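PDB 4S1K: polyhedrin, which builds the crystalline protein lattice of cypovirus polyhedra, the occlusion bodies that protect embedded virus particles, and binds ATP within that lattice. Local coordinates for residues Ile98-Ser103 and Tyr164-Gly169; Ser116-Gly121 and Ile138-Ser143; Gln39-His44 and Met61-Asn66; Leu102-Arg107 and Val172-Ile177. All coordinates share one frame; numbering follows the deposited sequence.

How the contacts relate
Contact 4 lies deepest, near the centre of the chain, where two sheets meet through purely apolar side chains. Contact 1 shares L102 and S103 with it but runs within the larger sheet, so backbone hydrogen bonds dominate there and its far end is partly exposed and charged. Contact 2 lies about 10 Å from contact 4, centre to centre; it is buried and polar, joining a loop to the edge strand of the smaller sheet beside a second subunit. Contact 3 returns to the larger sheet, pairing an aromatic face with a buried salt bridge. It meets contact 1 where I98 packs on M61, but is far from contact 2.

Contact 1 of 4, residues Ile98-Ser103 and Tyr164-Gly169; sequences IPKKLS and YVELDG
With their first torsions alike (chi1 -61° and -59°), S103 and Y164 each set the group beyond CB anti to the carbonyl carbon, on one face of the sheet. S103 OG comes to the edge of the tyrosine ring near its plane, 3.2 Å from Y164 CD1; the hydroxyl of Y164 reaches on to hydrogen bond with Y105. At the next pair the backbones bond to each other: L102 N donates to V165 O at 2.7 Å and V165 N to L102 O at 2.9 Å, both bonds nearly straight. L102 and V165 turn to the other face, where L102 CB lies 3.6 Å from V165 CG1. Beyond the regular pairing, L167 N still donates to K100 O at 3.1 Å, but from above the carbonyl plane, as the chains begin to part. Here L167 bridges two neighbours, placing CD1 3.6 Å from P99 CB, and CD2 at the same distance from L102 CD2, with the two leucines crossing at about a right angle. K100 and E166 run side by side on the solvent side, joined by a long salt bridge (NZ to OE2, 3.6 Å), whereas K101 pairs with E34 of the adjoining strand. That strand completes the pattern: K100 and K101 both face E34, a classic beta bulge at the start of an inner strand of the antiparallel six-stranded sheet.

Contact 2 of 4, residues Ser116-Gly121 and Ile138-Ser143; sequences SIDIRG and IRPPCS
S143 meets the start of strand 116-120 with both its backbone and its hydroxyl, docking a 3-10 turn against this edge strand of the three-stranded antiparallel sheet. I117 N donates to S143 O at 2.9 Å in a nearly straight bond (170°), its donor tilted from the carbonyl plane. Beside it the two hydroxyls meet, S116 OG lying 2.6 Å from S143 OG. A first torsion that sets S143 OG between its own backbone N and carbonyl carbon (chi1 71°) also turns it back to the start of the turn, where it donates to P140 O at 2.7 Å in the plane of that carbonyl. The same oxygen accepts S143 N at 3.0 Å, so two bonds from one residue grip it and close the turn. Farther along, the ring of P140 packs obliquely across the carboxylate of D118, with CD 3.5 Å from OD2.

What holds that carboxylate lies in the second shell. R120 NH1 forms a salt bridge with D118 OD2 at 2.6 Å, reaching it from above the carboxylate plane, though OD2 stays close to the plane of the guanidinium. R120 is itself steadied by D136, G124 O and R137 O. From the loop, R139 extends away to form a salt bridge with D24 of the second subunit, and C142 takes part in the disulfide with C155. A water links the two segments, donating to D118 OD2 at 3.0 Å and accepting from R139 N at 3.2 Å.

Contact 3 of 4, residues Gln39-His44 and Met61-Asn66; sequences QCKSFH and MWDIDN
Q39 lays its CB over the six-membered ring of W62, 3.6 Å from the ring centroid and only 10° off the ring normal, a CH-pi contact at the entry to strand 40-47 of the six-stranded antiparallel sheet. CG continues over the same ring, 3.8 Å from W62 CZ2, and a bend at the second torsion (chi2 96°) brings the terminal amide above the pyrrole side, its plane inclined to the indole. The opposite face of the ring is covered by I64 CG1, which leaves the indole sandwiched between an aliphatic group on each side. W62 takes this position with CG anti to its backbone N (chi1 -179°). C40 O approaches the ring edge, near its plane, 3.8 Å from W62 CZ3, and W210 adds an edge-to-face contact from the neighbouring strand.

On the I64 side of the indole plane lies a buried polar cluster. K41 crosses D63 at about a right angle and places NZ 3.1 Å from D63 OD1, a salt bridge whose hydrogen-bond geometry is weak; E59 O takes a further bond from the ammonium group. D63 is fixed from elsewhere too, OD1 by W210 NE1 and OD2 by Q69 NE2, which probably helps to offset the cost of burying its charge. A second weak bond runs from K41 NZ to M61 O, at 3.5 Å.

Contact 4 of 4, residues Leu102-Arg107 and Val172-Ile177; sequences LSFYLR and VSIAVI
F104 leaves its strand with CB directed at I174 and V176, and a first torsion of -62° places CG anti to the carbonyl carbon, carrying the ring toward the facing strand. From there one side of the ring does the touching. CD2 lies 3.9 Å from V176 CG2, and the next atom, CE2, comes closer to the same methyl, at 3.6 Å. CE2 also receives I174 CG2 at 3.9 Å, which arrives at the ring edge, in its plane. At the tip, CZ is 4.1 Å from I174 CD1. This is the interior of a beta sandwich: strand 102-107 belongs to the six-stranded sheet, strand 173-177 to the three-stranded one, and their axes pass 10.9 Å apart at a small angle of 17°, a separation bridged here by side-chain contacts rather than backbone pairing. I117 and I119 of strand 116-120, the neighbour of 173-179 in its sheet, also pack on F104. Nearer the start of both strands, L102 and V172 meet tip to tip, L102 CD2 lying 4.2 Å from V172 CG2 and 4.3 Å from I174 CD1. S173 and A175 point away from this interior, toward the second subunit, packing on its P205 and T203 respectively.

Contact 1 of 4, residues Ile98-Ser103 and Tyr164-Gly169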
loop_
_atom_site.group_PDB
_atom_site.type_symbol
_atom_site.label_atom_id
_atom_site.label_comp_id
_atom_site.label_asym_id
_atom_site.label_seq_id
_atom_site.Cartn_x
_atom_site.Cartn_y
_atom_site.Cartn_z
ATOM N N ILE A 98 2.514 -1.189 23.893
ATOM C CA ILE A 98 2.866 -2.346 23.123
ATOM C C ILE A 98 1.795 -3.378 23.402
ATOM O O ILE A 98 1.359 -3.509 24.572
ATOM C CB ILE A 98 4.254 -2.860 23.578
ATOM C CG1 ILE A 98 5.316 -1.844 23.162
ATOM C CG2 ILE A 98 4.557 -4.237 22.990
ATOM C CD1 ILE A 98 6.641 -1.991 23.872
ATOM N N PRO A 99 1.376 -4.138 22.374
ATOM C CA PRO A 99 0.435 -5.245 22.643
ATOM C C PRO A 99 0.916 -6.260 23.701
ATOM O O PRO A 99 2.080 -6.636 23.741
ATOM C CB PRO A 99 0.290 -5.950 21.280
ATOM C CG PRO A 99 0.783 -4.970 20.287
ATOM C CD PRO A 99 1.752 -4.055 20.952
ATOM N N LYS A 100 -0.013 -6.646 24.556
ATOM C CA LYS A 100 0.104 -7.773 25.446
ATOM C C LYS A 100 0.016 -9.057 24.647
ATOM O O LYS A 100 0.704 -10.034 24.919
ATOM C CB LYS A 100 -1.128 -7.814 26.365
ATOM C CG LYS A 100 -0.964 -7.255 27.756
ATOM C CD LYS A 100 -1.688 -8.133 28.785
ATOM C CE LYS A 100 -1.236 -9.611 28.745
ATOM N NZ LYS A 100 0.218 -9.812 28.461
ATOM N N LYS A 101 -0.943 -9.050 23.725
ATOM C CA LYS A 101 -1.361 -10.215 23.028
ATOM C C LYS A 101 -1.800 -9.845 21.613
ATOM O O LYS A 101 -2.324 -8.744 21.384
ATOM C CB LYS A 101 -2.552 -10.826 23.762
ATOM C CG LYS A 101 -3.073 -12.038 23.026
ATOM C CD LYS A 101 -4.100 -12.768 23.808
ATOM C CE LYS A 101 -5.319 -11.905 23.938
ATOM N NZ LYS A 101 -6.597 -12.673 23.830
ATOM N N LEU A 102 -1.605 -10.762 20.670
ATOM C CA LEU A 102 -2.087 -10.576 19.283
ATOM C C LEU A 102 -2.996 -11.749 18.967
ATOM O O LEU A 102 -2.647 -12.879 19.304
ATOM C CB LEU A 102 -0.915 -10.558 18.315
ATOM C CG LEU A 102 -0.248 -9.270 17.803
ATOM C CD1 LEU A 102 -0.557 -8.026 18.595
ATOM C CD2 LEU A 102 1.250 -9.480 17.678
ATOM N N SER A 103 -4.170 -11.462 18.388
ATOM C CA SER A 103 -5.118 -12.464 17.949
ATOM C C SER A 103 -5.339 -12.371 16.428
ATOM O O SER A 103 -5.598 -11.292 15.879
ATOM C CB SER A 103 -6.462 -12.251 18.657
ATOM O OG SER A 103 -6.356 -12.380 20.064
ATOM N N TYR A 164 -3.300 -17.297 18.380
ATOM C CA TYR A 164 -3.049 -16.319 19.395
ATOM C C TYR A 164 -1.581 -16.337 19.722
ATOM O O TYR A 164 -0.958 -17.395 19.749
ATOM C CB TYR A 164 -3.864 -16.660 20.632
ATOM C CG TYR A 164 -5.354 -16.696 20.347
ATOM C CD1 TYR A 164 -6.123 -15.524 20.411
ATOM C CD2 TYR A 164 -5.984 -17.889 19.981
ATOM C CE1 TYR A 164 -7.487 -15.544 20.129
ATOM C CE2 TYR A 164 -7.351 -17.909 19.686
ATOM C CZ TYR A 164 -8.094 -16.739 19.773
ATOM O OH TYR A 164 -9.412 -16.776 19.460
ATOM N N VAL A 165 -1.037 -15.166 19.994
ATOM C CA VAL A 165 0.327 -15.067 20.460
ATOM C C VAL A 165 0.476 -13.977 21.519
ATOM O O VAL A 165 -0.028 -12.856 21.361
ATOM C CB VAL A 165 1.326 -14.837 19.289
ATOM C CG1 VAL A 165 1.045 -13.547 18.529
ATOM C CG2 VAL A 165 2.771 -14.869 19.800
ATOM N N GLU A 166 1.219 -14.305 22.567
ATOM C CA GLU A 166 1.538 -13.347 23.633
ATOM C C GLU A 166 2.883 -12.736 23.357
ATOM O O GLU A 166 3.851 -13.464 23.179
ATOM C CB GLU A 166 1.557 -14.068 24.986
ATOM C CG GLU A 166 2.256 -13.314 26.103
ATOM C CD GLU A 166 1.964 -13.875 27.487
ATOM O OE1 GLU A 166 1.912 -15.112 27.648
ATOM O OE2 GLU A 166 1.779 -13.065 28.421
ATOM N N LEU A 167 2.967 -11.414 23.367
ATOM C CA LEU A 167 4.244 -10.707 23.211
ATOM C C LEU A 167 4.979 -10.576 24.550
ATOM O O LEU A 167 4.404 -10.824 25.583
ATOM C CB LEU A 167 3.978 -9.325 22.623
ATOM C CG LEU A 167 3.042 -9.260 21.414
ATOM C CD1 LEU A 167 3.213 -7.916 20.717
ATOM C CD2 LEU A 167 3.316 -10.395 20.443
ATOM N N ASP A 168 6.258 -10.221 24.562
ATOM C CA ASP A 168 6.932 -10.030 25.872
ATOM C C ASP A 168 7.551 -8.653 26.051
ATOM O O ASP A 168 8.702 -8.514 26.494
ATOM C CB ASP A 168 7.950 -11.140 26.169
ATOM C CG ASP A 168 9.182 -10.994 25.384
ATOM O OD1 ASP A 168 9.089 -10.358 24.308
ATOM O OD2 ASP A 168 10.242 -11.454 25.862
ATOM N N GLY A 169 6.756 -7.644 25.702
ATOM C CA GLY A 169 7.078 -6.249 25.980
ATOM C C GLY A 169 7.897 -5.495 24.952
ATOM O O GLY A 169 8.222 -4.327 25.183
HETATM O O HOH W 1 3.822 -7.156 26.151
#

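Contact 2 of 4, residues Ser116-Gly121 and Ile138-Ser143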
loop_
_atom_site.group_PDB
_atom_site.type_symbol
_atom_site.label_atom_id
_atom_site.label_comp_id
_atom_site.label_asym_id
_atom_site.label_seq_id
_atom_site.Cartn_x
_atom_site.Cartn_y
_atom_site.Cartn_z
ATOM N N SER A 116 0.325 -18.294 6.500
ATOM C CA SER A 116 1.606 -17.999 7.115
ATOM C C SER A 116 1.445 -16.733 7.950
ATOM O O SER A 116 0.931 -15.723 7.457
ATOM C CB SER A 116 2.626 -17.807 5.999
ATOM O OG SER A 116 3.875 -17.438 6.492
ATOM N N ILE A 117 1.855 -16.792 9.208
ATOM C CA ILE A 117 1.796 -15.650 10.099
ATOM C C ILE A 117 3.168 -15.404 10.689
ATOM O O ILE A 117 3.629 -16.167 11.495
ATOM C CB ILE A 117 0.823 -15.888 11.252
ATOM C CG1 ILE A 117 -0.612 -16.049 10.729
ATOM C CG2 ILE A 117 0.938 -14.748 12.282
ATOM C CD1 ILE A 117 -1.569 -16.520 11.831
ATOM N N ASP A 118 3.801 -14.306 10.276
ATOM C CA ASP A 118 5.202 -14.012 10.579
ATOM C C ASP A 118 5.235 -12.800 11.524
ATOM O O ASP A 118 4.871 -11.672 11.141
ATOM C CB ASP A 118 5.947 -13.691 9.262
ATOM C CG ASP A 118 7.478 -13.647 9.429
ATOM O OD1 ASP A 118 7.914 -13.866 10.599
ATOM O OD2 ASP A 118 8.224 -13.394 8.416
ATOM N N ILE A 119 5.603 -13.043 12.771
ATOM C CA ILE A 119 5.818 -11.971 13.735
ATOM C C ILE A 119 7.264 -11.511 13.554
ATOM O O ILE A 119 8.216 -12.259 13.855
ATOM C CB ILE A 119 5.566 -12.429 15.173
ATOM C CG1 ILE A 119 4.207 -13.162 15.244
ATOM C CG2 ILE A 119 5.671 -11.230 16.123
ATOM C CD1 ILE A 119 3.013 -12.365 14.711
ATOM N N ARG A 120 7.409 -10.317 12.975
ATOM C CA ARG A 120 8.701 -9.843 12.541
ATOM C C ARG A 120 9.163 -8.834 13.556
ATOM O O ARG A 120 8.398 -8.428 14.417
ATOM C CB ARG A 120 8.602 -9.218 11.161
ATOM C CG ARG A 120 8.225 -10.225 10.073
ATOM C CD ARG A 120 7.982 -9.535 8.740
ATOM N NE ARG A 120 9.220 -9.223 8.098
ATOM C CZ ARG A 120 10.003 -10.114 7.483
ATOM N NH1 ARG A 120 9.652 -11.403 7.422
ATOM N NH2 ARG A 120 11.158 -9.713 6.934
ATOM N N GLY A 121 10.411 -8.433 13.458
ATOM C CA GLY A 121 10.961 -7.525 14.417
ATOM C C GLY A 121 10.502 -6.107 14.226
ATOM O O GLY A 121 9.786 -5.802 13.278
ATOM N N ILE A 138 11.337 -14.104 4.016
ATOM C CA ILE A 138 9.934 -14.359 4.258
ATOM C C ILE A 138 9.666 -15.842 4.382
ATOM O O ILE A 138 10.523 -16.704 4.160
ATOM C CB ILE A 138 9.019 -13.745 3.199
ATOM C CG1 ILE A 138 9.073 -14.533 1.894
ATOM C CG2 ILE A 138 9.361 -12.264 3.004
ATOM C CD1 ILE A 138 8.096 -14.026 0.855
ATOM N N ARG A 139 8.451 -16.103 4.800
ATOM C CA ARG A 139 7.892 -17.435 4.984
ATOM C C ARG A 139 8.790 -18.403 5.745
ATOM O O ARG A 139 8.950 -19.558 5.356
ATOM C CB ARG A 139 7.364 -17.972 3.649
ATOM C CG ARG A 139 6.259 -17.107 3.072
ATOM C CD ARG A 139 5.705 -17.692 1.781
ATOM N NE ARG A 139 6.644 -17.478 0.696
ATOM C CZ ARG A 139 6.314 -17.260 -0.577
ATOM N NH1 ARG A 139 5.049 -17.234 -0.968
ATOM N NH2 ARG A 139 7.264 -17.062 -1.478
ATOM N N PRO A 140 9.309 -17.950 6.884
ATOM C CA PRO A 140 10.093 -18.840 7.725
ATOM C C PRO A 140 9.262 -20.039 8.153
ATOM O O PRO A 140 8.039 -19.921 8.285
ATOM C CB PRO A 140 10.412 -17.957 8.961
ATOM C CG PRO A 140 9.245 -17.063 9.055
ATOM C CD PRO A 140 8.954 -16.719 7.611
ATOM N N PRO A 141 9.912 -21.187 8.361
ATOM C CA PRO A 141 9.174 -22.400 8.740
ATOM C C PRO A 141 8.175 -22.220 9.917
ATOM O O PRO A 141 7.058 -22.693 9.829
ATOM C CB PRO A 141 10.294 -23.368 9.133
ATOM C CG PRO A 141 11.462 -22.930 8.366
ATOM C CD PRO A 141 11.361 -21.425 8.332
ATOM N N CYS A 142 8.571 -21.525 10.981
ATOM C CA CYS A 142 7.677 -21.322 12.132
ATOM C C CYS A 142 6.352 -20.596 11.834
ATOM O O CYS A 142 5.424 -20.648 12.670
ATOM C CB CYS A 142 8.402 -20.591 13.273
ATOM S SG CYS A 142 9.069 -18.916 12.944
ATOM N N SER A 143 6.275 -19.920 10.674
ATOM C CA SER A 143 5.123 -19.071 10.301
ATOM C C SER A 143 3.919 -19.882 9.872
ATOM O O SER A 143 2.805 -19.397 9.934
ATOM C CB SER A 143 5.489 -18.073 9.195
ATOM O OG SER A 143 5.681 -18.710 7.904
HETATM O O HOH W 2 6.730 -13.613 5.822
#

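Contact 3 of 4, residues Gln39-His44 and Met61-Asn66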
loop_
_atom_site.group_PDB
_atom_site.type_symbol
_atom_site.label_atom_id
_atom_site.label_comp_id
_atom_site.label_asym_id
_atom_site.label_seq_id
_atom_site.Cartn_x
_atom_site.Cartn_y
_atom_site.Cartn_z
ATOM N N GLN A 39 -7.510 -1.938 25.943
ATOM C CA GLN A 39 -7.887 -1.432 24.642
ATOM C C GLN A 39 -7.516 -2.447 23.591
ATOM O O GLN A 39 -6.594 -3.215 23.784
ATOM C CB GLN A 39 -7.176 -0.127 24.314
ATOM C CG GLN A 39 -7.185 0.876 25.451
ATOM C CD GLN A 39 -5.912 0.812 26.285
ATOM O OE1 GLN A 39 -5.358 -0.258 26.553
ATOM N NE2 GLN A 39 -5.441 1.979 26.691
ATOM N N CYS A 40 -8.243 -2.409 22.476
ATOM C CA CYS A 40 -8.115 -3.325 21.368
ATOM C C CYS A 40 -8.009 -2.519 20.114
ATOM O O CYS A 40 -8.725 -1.555 19.921
ATOM C CB CYS A 40 -9.344 -4.227 21.267
ATOM S SG CYS A 40 -9.489 -5.329 22.680
ATOM N N LYS A 41 -7.104 -2.923 19.256
ATOM C CA LYS A 41 -7.009 -2.335 17.933
ATOM C C LYS A 41 -7.203 -3.501 17.001
ATOM O O LYS A 41 -6.480 -4.499 17.140
ATOM C CB LYS A 41 -5.628 -1.700 17.754
ATOM C CG LYS A 41 -5.619 -0.346 17.125
ATOM C CD LYS A 41 -4.217 0.244 17.087
ATOM C CE LYS A 41 -4.029 0.930 15.734
ATOM N NZ LYS A 41 -2.828 1.785 15.681
ATOM N N SER A 42 -8.165 -3.385 16.084
ATOM C CA SER A 42 -8.446 -4.408 15.047
ATOM C C SER A 42 -8.048 -3.914 13.649
ATOM O O SER A 42 -8.234 -2.752 13.310
ATOM C CB SER A 42 -9.934 -4.829 15.030
ATOM O OG SER A 42 -10.768 -3.777 14.550
ATOM N N PHE A 43 -7.480 -4.820 12.865
ATOM C CA PHE A 43 -7.061 -4.525 11.522
ATOM C C PHE A 43 -7.665 -5.600 10.624
ATOM O O PHE A 43 -7.380 -6.787 10.785
ATOM C CB PHE A 43 -5.537 -4.549 11.373
ATOM C CG PHE A 43 -4.774 -3.768 12.417
ATOM C CD1 PHE A 43 -4.591 -4.278 13.690
ATOM C CD2 PHE A 43 -4.159 -2.573 12.091
ATOM C CE1 PHE A 43 -3.846 -3.607 14.622
ATOM C CE2 PHE A 43 -3.396 -1.899 13.020
ATOM C CZ PHE A 43 -3.254 -2.405 14.288
ATOM N N HIS A 44 -8.481 -5.161 9.672
ATOM C CA HIS A 44 -9.210 -6.044 8.784
ATOM C C HIS A 44 -8.700 -5.922 7.372
ATOM O O HIS A 44 -8.578 -4.826 6.834
ATOM C CB HIS A 44 -10.699 -5.723 8.742
ATOM C CG HIS A 44 -11.436 -6.494 7.674
ATOM N ND1 HIS A 44 -11.861 -5.920 6.497
ATOM C CD2 HIS A 44 -11.747 -7.805 7.581
ATOM C CE1 HIS A 44 -12.441 -6.836 5.744
ATOM N NE2 HIS A 44 -12.374 -7.990 6.374
ATOM N N MET A 61 1.336 -0.086 17.757
ATOM C CA MET A 61 1.371 0.555 19.074
ATOM C C MET A 61 0.017 1.137 19.340
ATOM O O MET A 61 -0.685 1.572 18.407
ATOM C CB MET A 61 2.345 1.726 19.105
ATOM C CG MET A 61 3.792 1.371 18.847
ATOM S SD MET A 61 4.576 0.576 20.250
ATOM C CE MET A 61 5.064 2.023 21.206
ATOM N N TRP A 62 -0.355 1.204 20.615
ATOM C CA TRP A 62 -1.536 1.978 20.956
ATOM C C TRP A 62 -1.153 3.435 20.821
ATOM O O TRP A 62 -0.198 3.895 21.467
ATOM C CB TRP A 62 -2.124 1.638 22.328
ATOM C CG TRP A 62 -3.386 2.441 22.658
ATOM C CD1 TRP A 62 -3.464 3.520 23.482
ATOM C CD2 TRP A 62 -4.719 2.219 22.172
ATOM N NE1 TRP A 62 -4.748 3.983 23.539
ATOM C CE2 TRP A 62 -5.550 3.182 22.778
ATOM C CE3 TRP A 62 -5.296 1.288 21.317
ATOM C CZ2 TRP A 62 -6.922 3.252 22.532
ATOM C CZ3 TRP A 62 -6.659 1.366 21.078
ATOM C CH2 TRP A 62 -7.446 2.343 21.663
ATOM N N ASP A 63 -1.887 4.136 19.962
ATOM C CA ASP A 63 -1.445 5.450 19.485
ATOM C C ASP A 63 -2.372 6.630 19.861
ATOM O O ASP A 63 -2.173 7.758 19.431
ATOM C CB ASP A 63 -1.167 5.391 17.967
ATOM C CG ASP A 63 -2.351 4.842 17.153
ATOM O OD1 ASP A 63 -3.241 4.141 17.691
ATOM O OD2 ASP A 63 -2.378 5.109 15.945
ATOM N N ILE A 64 -3.347 6.383 20.709
ATOM C CA ILE A 64 -4.268 7.432 21.135
ATOM C C ILE A 64 -3.775 8.009 22.433
ATOM O O ILE A 64 -3.252 7.301 23.283
ATOM C CB ILE A 64 -5.675 6.891 21.355
ATOM C CG1 ILE A 64 -6.117 6.050 20.136
ATOM C CG2 ILE A 64 -6.615 8.031 21.671
ATOM C CD1 ILE A 64 -5.986 6.763 18.819
ATOM N N ASP A 65 -3.955 9.305 22.582
ATOM C CA ASP A 65 -3.387 10.045 23.693
ATOM C C ASP A 65 -4.340 11.193 23.933
ATOM O O ASP A 65 -4.439 12.072 23.083
ATOM C CB ASP A 65 -1.999 10.543 23.270
ATOM C CG ASP A 65 -1.423 11.590 24.209
ATOM O OD1 ASP A 65 -1.650 11.515 25.431
ATOM O OD2 ASP A 65 -0.719 12.482 23.700
ATOM N N ASN A 66 -5.098 11.147 25.030
ATOM C CA ASN A 66 -6.103 12.177 25.329
ATOM C C ASN A 66 -7.019 12.555 24.147
ATOM O O ASN A 66 -7.320 13.734 23.932
ATOM C CB ASN A 66 -5.406 13.427 25.920
ATOM C CG ASN A 66 -5.044 13.242 27.401
ATOM O OD1 ASN A 66 -5.878 12.790 28.200
ATOM N ND2 ASN A 66 -3.798 13.565 27.770
#

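Contact 4 of 4, residues Leu102-Arg107 and Val172-Ile177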
loop_
_atom_site.group_PDB
_atom_site.type_symbol
_atom_site.label_atom_id
_atom_site.label_comp_id
_atom_site.label_asym_id
_atom_site.label_seq_id
_atom_site.Cartn_x
_atom_site.Cartn_y
_atom_site.Cartn_z
ATOM N N LEU A 102 -1.605 -10.762 20.670
ATOM C CA LEU A 102 -2.087 -10.576 19.283
ATOM C C LEU A 102 -2.996 -11.749 18.967
ATOM O O LEU A 102 -2.647 -12.879 19.304
ATOM C CB LEU A 102 -0.915 -10.558 18.315
ATOM C CG LEU A 102 -0.248 -9.270 17.803
ATOM C CD1 LEU A 102 -0.557 -8.026 18.595
ATOM C CD2 LEU A 102 1.250 -9.480 17.678
ATOM N N SER A 103 -4.170 -11.462 18.388
ATOM C CA SER A 103 -5.118 -12.464 17.949
ATOM C C SER A 103 -5.339 -12.371 16.428
ATOM O O SER A 103 -5.598 -11.292 15.879
ATOM C CB SER A 103 -6.462 -12.251 18.657
ATOM O OG SER A 103 -6.356 -12.380 20.064
ATOM N N PHE A 104 -5.285 -13.507 15.751
ATOM C CA PHE A 104 -5.457 -13.541 14.319
ATOM C C PHE A 104 -6.701 -14.374 13.992
ATOM O O PHE A 104 -6.753 -15.569 14.285
ATOM C CB PHE A 104 -4.222 -14.143 13.642
ATOM C CG PHE A 104 -2.961 -13.366 13.853
ATOM C CD1 PHE A 104 -2.251 -13.466 15.038
ATOM C CD2 PHE A 104 -2.467 -12.572 12.863
ATOM C CE1 PHE A 104 -1.101 -12.736 15.249
ATOM C CE2 PHE A 104 -1.286 -11.856 13.042
ATOM C CZ PHE A 104 -0.608 -11.939 14.241
ATOM N N TYR A 105 -7.714 -13.752 13.388
ATOM C CA TYR A 105 -8.982 -14.461 13.096
ATOM C C TYR A 105 -9.027 -14.631 11.585
ATOM O O TYR A 105 -8.918 -13.663 10.855
ATOM C CB TYR A 105 -10.212 -13.722 13.648
ATOM C CG TYR A 105 -10.258 -13.734 15.165
ATOM C CD1 TYR A 105 -10.731 -14.835 15.849
ATOM C CD2 TYR A 105 -9.779 -12.670 15.917
ATOM C CE1 TYR A 105 -10.712 -14.892 17.231
ATOM C CE2 TYR A 105 -9.774 -12.720 17.318
ATOM C CZ TYR A 105 -10.247 -13.831 17.968
ATOM O OH TYR A 105 -10.241 -13.924 19.359
ATOM N N LEU A 106 -9.121 -15.883 11.132
ATOM C CA LEU A 106 -9.164 -16.162 9.723
ATOM C C LEU A 106 -10.485 -16.856 9.379
ATOM O O LEU A 106 -10.860 -17.879 9.972
ATOM C CB LEU A 106 -7.986 -17.036 9.316
ATOM C CG LEU A 106 -6.634 -16.374 9.071
ATOM C CD1 LEU A 106 -6.022 -15.802 10.339
ATOM C CD2 LEU A 106 -5.667 -17.410 8.502
ATOM N N ARG A 107 -11.165 -16.314 8.380
ATOM C CA ARG A 107 -12.445 -16.851 7.968
ATOM C C ARG A 107 -12.576 -16.900 6.453
ATOM O O ARG A 107 -12.436 -15.869 5.767
ATOM C CB ARG A 107 -13.567 -16.006 8.552
ATOM C CG ARG A 107 -14.890 -16.725 8.628
ATOM C CD ARG A 107 -16.041 -15.764 8.940
ATOM N NE ARG A 107 -17.274 -16.514 9.086
ATOM C CZ ARG A 107 -18.028 -16.971 8.082
ATOM N NH1 ARG A 107 -17.674 -16.738 6.832
ATOM N NH2 ARG A 107 -19.150 -17.678 8.322
ATOM N N VAL A 172 6.888 -5.390 17.657
ATOM C CA VAL A 172 7.008 -6.307 16.530
ATOM C C VAL A 172 6.260 -5.694 15.362
ATOM O O VAL A 172 5.464 -4.779 15.525
ATOM C CB VAL A 172 6.433 -7.688 16.884
ATOM C CG1 VAL A 172 7.150 -8.271 18.078
ATOM C CG2 VAL A 172 4.938 -7.626 17.158
ATOM N N SER A 173 6.556 -6.184 14.172
ATOM C CA SER A 173 5.715 -5.979 13.029
ATOM C C SER A 173 5.144 -7.319 12.609
ATOM O O SER A 173 5.509 -8.387 13.135
ATOM C CB SER A 173 6.501 -5.328 11.904
ATOM O OG SER A 173 7.682 -6.033 11.635
ATOM N N ILE A 174 4.222 -7.258 11.657
ATOM C CA ILE A 174 3.459 -8.419 11.267
ATOM C C ILE A 174 3.396 -8.564 9.790
ATOM O O ILE A 174 3.162 -7.606 9.085
ATOM C CB ILE A 174 1.990 -8.288 11.703
ATOM C CG1 ILE A 174 1.903 -8.226 13.234
ATOM C CG2 ILE A 174 1.168 -9.452 11.098
ATOM C CD1 ILE A 174 0.488 -8.043 13.741
ATOM N N ALA A 175 3.522 -9.791 9.332
ATOM C CA ALA A 175 3.259 -10.086 7.964
ATOM C C ALA A 175 2.471 -11.384 7.929
ATOM O O ALA A 175 2.948 -12.441 8.360
ATOM C CB ALA A 175 4.585 -10.190 7.217
ATOM N N VAL A 176 1.257 -11.317 7.412
ATOM C CA VAL A 176 0.433 -12.501 7.257
ATOM C C VAL A 176 0.124 -12.699 5.777
ATOM O O VAL A 176 -0.228 -11.750 5.046
ATOM C CB VAL A 176 -0.869 -12.337 8.035
ATOM C CG1 VAL A 176 -1.764 -13.557 7.873
ATOM C CG2 VAL A 176 -0.567 -12.031 9.491
ATOM N N ILE A 177 0.237 -13.945 5.330
ATOM C CA ILE A 177 -0.156 -14.316 3.967
ATOM C C ILE A 177 -1.248 -15.403 4.056
ATOM O O ILE A 177 -1.026 -16.481 4.597
ATOM C CB ILE A 177 1.048 -14.845 3.161
ATOM C CG1 ILE A 177 2.164 -13.812 3.085
ATOM C CG2 ILE A 177 0.639 -15.204 1.751
ATOM C CD1 ILE A 177 3.509 -14.445 2.711
#